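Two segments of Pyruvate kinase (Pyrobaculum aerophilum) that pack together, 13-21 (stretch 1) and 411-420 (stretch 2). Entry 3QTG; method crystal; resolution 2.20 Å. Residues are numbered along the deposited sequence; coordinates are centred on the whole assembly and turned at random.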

# COMPACT_ATOMS: atom_id res chain seq x y z
N ALA A 13 3.79 32.28 -5.20
CA ALA A 13 4.68 33.31 -5.78
C ALA A 13 5.34 32.96 -7.13
O ALA A 13 5.47 33.84 -8.00
CB ALA A 13 5.74 33.76 -4.77
N ARG A 14 5.76 31.70 -7.28
CA ARG A 14 6.35 31.22 -8.54
C ARG A 14 5.59 30.01 -9.07
O ARG A 14 5.32 29.06 -8.34
CB ARG A 14 7.84 30.91 -8.39
CG ARG A 14 8.57 30.62 -9.71
CD ARG A 14 8.38 31.76 -10.73
NE ARG A 14 9.19 32.94 -10.39
CZ ARG A 14 10.24 33.37 -11.10
NH1 ARG A 14 10.61 32.73 -12.21
NH2 ARG A 14 10.91 34.45 -10.70
N ASN A 15 5.26 30.05 -10.36
CA ASN A 15 4.43 29.02 -10.96
C ASN A 15 5.16 27.73 -11.29
O ASN A 15 6.34 27.72 -11.69
CB ASN A 15 3.60 29.57 -12.15
CG ASN A 15 2.36 30.35 -11.70
OD1 ASN A 15 1.97 31.35 -12.32
ND2 ASN A 15 1.73 29.89 -10.62
N LEU A 16 4.45 26.62 -11.09
CA LEU A 16 4.94 25.31 -11.45
C LEU A 16 4.45 25.03 -12.85
O LEU A 16 5.21 24.57 -13.68
CB LEU A 16 4.48 24.27 -10.44
CG LEU A 16 4.84 24.53 -8.97
CD1 LEU A 16 4.42 23.34 -8.12
CD2 LEU A 16 6.34 24.79 -8.80
N THR A 17 3.17 25.35 -13.10
CA THR A 17 2.61 25.34 -14.45
C THR A 17 3.17 26.51 -15.24
O THR A 17 3.13 27.65 -14.79
CB THR A 17 1.08 25.44 -14.43
OG1 THR A 17 0.56 24.50 -13.48
CG2 THR A 17 0.52 25.14 -15.81
N LYS A 18 3.70 26.22 -16.42
CA LYS A 18 4.29 27.23 -17.27
C LYS A 18 3.28 27.88 -18.22
O LYS A 18 2.29 27.26 -18.61
CB LYS A 18 5.52 26.67 -18.01
CG LYS A 18 6.59 26.09 -17.07
CD LYS A 18 7.01 27.12 -16.01
CE LYS A 18 8.12 26.61 -15.14
NZ LYS A 18 9.26 26.23 -16.00
N ARG A 19 3.55 29.13 -18.57
CA ARG A 19 2.59 29.99 -19.26
C ARG A 19 3.16 30.35 -20.62
O ARG A 19 4.24 30.95 -20.71
CB ARG A 19 2.35 31.26 -18.43
CG ARG A 19 1.91 31.03 -16.96
CD ARG A 19 2.37 32.16 -16.00
NE ARG A 19 3.83 32.30 -16.01
CZ ARG A 19 4.53 33.20 -15.33
NH1 ARG A 19 3.93 34.09 -14.54
NH2 ARG A 19 5.85 33.20 -15.43
N VAL A 20 2.46 29.93 -21.67
CA VAL A 20 2.86 30.21 -23.05
C VAL A 20 1.81 31.12 -23.73
O VAL A 20 0.62 30.86 -23.63
CB VAL A 20 3.08 28.90 -23.86
CG1 VAL A 20 3.14 29.17 -25.38
CG2 VAL A 20 4.34 28.20 -23.39
N ALA A 21 2.28 32.18 -24.38
CA ALA A 21 1.39 33.07 -25.17
C ALA A 21 1.79 33.09 -26.63
O ALA A 21 2.97 32.99 -26.94
CB ALA A 21 1.39 34.47 -24.62
N SER A 411 15.08 26.08 -23.28
CA SER A 411 14.31 24.87 -23.49
C SER A 411 13.51 24.53 -22.21
O SER A 411 12.33 24.19 -22.29
CB SER A 411 15.29 23.74 -23.83
OG SER A 411 14.64 22.67 -24.48
N LEU A 412 14.15 24.68 -21.06
CA LEU A 412 13.61 24.23 -19.77
C LEU A 412 12.57 25.20 -19.19
O LEU A 412 11.83 24.88 -18.27
CB LEU A 412 14.75 24.03 -18.76
CG LEU A 412 15.82 23.03 -19.19
CD1 LEU A 412 16.89 22.95 -18.10
CD2 LEU A 412 15.22 21.65 -19.49
N SER A 413 12.50 26.38 -19.80
CA SER A 413 11.57 27.43 -19.40
C SER A 413 10.09 27.01 -19.39
O SER A 413 9.29 27.55 -18.63
CB SER A 413 11.76 28.61 -20.34
OG SER A 413 11.21 29.76 -19.73
N ILE A 414 9.74 26.05 -20.25
CA ILE A 414 8.36 25.58 -20.35
C ILE A 414 8.16 24.14 -19.82
O ILE A 414 7.15 23.50 -20.09
CB ILE A 414 7.76 25.79 -21.79
CG1 ILE A 414 8.49 24.97 -22.87
CG2 ILE A 414 7.79 27.29 -22.15
CD1 ILE A 414 7.60 24.71 -24.10
N VAL A 415 9.14 23.66 -19.05
CA VAL A 415 9.04 22.38 -18.36
C VAL A 415 8.55 22.64 -16.92
O VAL A 415 8.99 23.61 -16.28
CB VAL A 415 10.41 21.60 -18.39
CG1 VAL A 415 10.28 20.24 -17.66
CG2 VAL A 415 10.87 21.34 -19.85
N TRP A 416 7.63 21.82 -16.45
CA TRP A 416 7.10 21.85 -15.07
C TRP A 416 8.12 22.20 -13.97
O TRP A 416 9.13 21.52 -13.83
CB TRP A 416 6.48 20.49 -14.74
CG TRP A 416 6.12 20.30 -13.29
CD1 TRP A 416 6.94 19.81 -12.29
CD2 TRP A 416 4.86 20.58 -12.67
NE1 TRP A 416 6.27 19.78 -11.11
CE2 TRP A 416 4.99 20.25 -11.30
CE3 TRP A 416 3.63 21.08 -13.14
CZ2 TRP A 416 3.94 20.40 -10.37
CZ3 TRP A 416 2.56 21.23 -12.21
CH2 TRP A 416 2.74 20.88 -10.83
N ALA A 417 7.82 23.25 -13.22
CA ALA A 417 8.53 23.68 -11.98
C ALA A 417 9.92 24.26 -12.16
O ALA A 417 10.48 24.82 -11.21
CB ALA A 417 8.55 22.55 -10.90
N LEU A 418 10.50 24.11 -13.35
CA LEU A 418 11.90 24.45 -13.54
C LEU A 418 12.13 25.94 -13.61
O LEU A 418 11.42 26.67 -14.33
CB LEU A 418 12.51 23.77 -14.77
CG LEU A 418 12.43 22.24 -14.87
CD1 LEU A 418 13.32 21.79 -16.00
CD2 LEU A 418 12.82 21.55 -13.55
N GLU A 419 13.13 26.39 -12.86
CA GLU A 419 13.61 27.76 -12.98
C GLU A 419 15.06 27.77 -13.47
O GLU A 419 15.99 27.63 -12.69
CB GLU A 419 13.45 28.57 -11.70
CG GLU A 419 13.41 30.06 -12.03
CD GLU A 419 13.66 30.94 -10.84
OE1 GLU A 419 14.61 31.75 -10.90
OE2 GLU A 419 12.92 30.82 -9.84
N PRO A 420 15.23 27.91 -14.80
CA PRO A 420 16.55 27.84 -15.38
C PRO A 420 17.35 29.13 -15.24
O PRO A 420 16.86 30.22 -15.54
CB PRO A 420 16.27 27.48 -16.85
CG PRO A 420 14.89 28.03 -17.12
CD PRO A 420 14.16 28.09 -15.80

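The contact is a small, largely buried junction in which the ammonium group of Lys 18 is held by backbone carbonyls of two successive turns, while Leu 16 packs against Trp 416 and Ala 417 beside it. Together the stretches bury 514 Å², and Lys 18 contributes the largest share. Its CA-to-CB bond points toward stretch 2, and its side chain (m, m, t, p) carries NZ to three carbonyl oxygens: Lys 18 NZ donates to Val 415 O at 2.6 Å, to Leu 418 O at 2.8 Å and to Ser 413 O at 2.9 Å. Three acceptors match the three protons of a charged lysine amine, which compensates for its burial. The carbonyls are presented by a type I turn from Leu 412 to Val 415 and a type II turn from Val 415 to Leu 418; the closing bond of the second, from Leu 418 N to Val 415 O (3.3 Å), is weak, and lysine shares its acceptor.

One backbone hydrogen bond joins the stretches directly, from Ala 417 N to Leu 16 O (3.0 Å, 162°), and the same oxygen receives a CA-H...O contact from Trp 416 CA at 3.6 Å. Around this link the Leu 16 side chain fills an apolar site. Leu 16 CB lies over the face of the Trp 416 six-membered ring, 3.8 Å from the centroid; Leu 16 CD1 is 3.7 Å from Trp 416 CZ2, and Leu 16 CD2 is 3.8 Å from Ala 417 CB. Although the CA-to-CB bond of Trp 416 points away, its long side chain brings the indole back to leucine.

In the strand that begins at Lys 18, Val 20 CG2 meets Ile 414 CG2 at 3.8 Å, a branched aliphatic pair suited to a buried site. At the exposed margin, Arg 14 NH1 and Glu 419 OE2 form a long salt bridge of 3.8 Å; the carboxylate lies over the guanidinium face, so the attraction is one of charge alone.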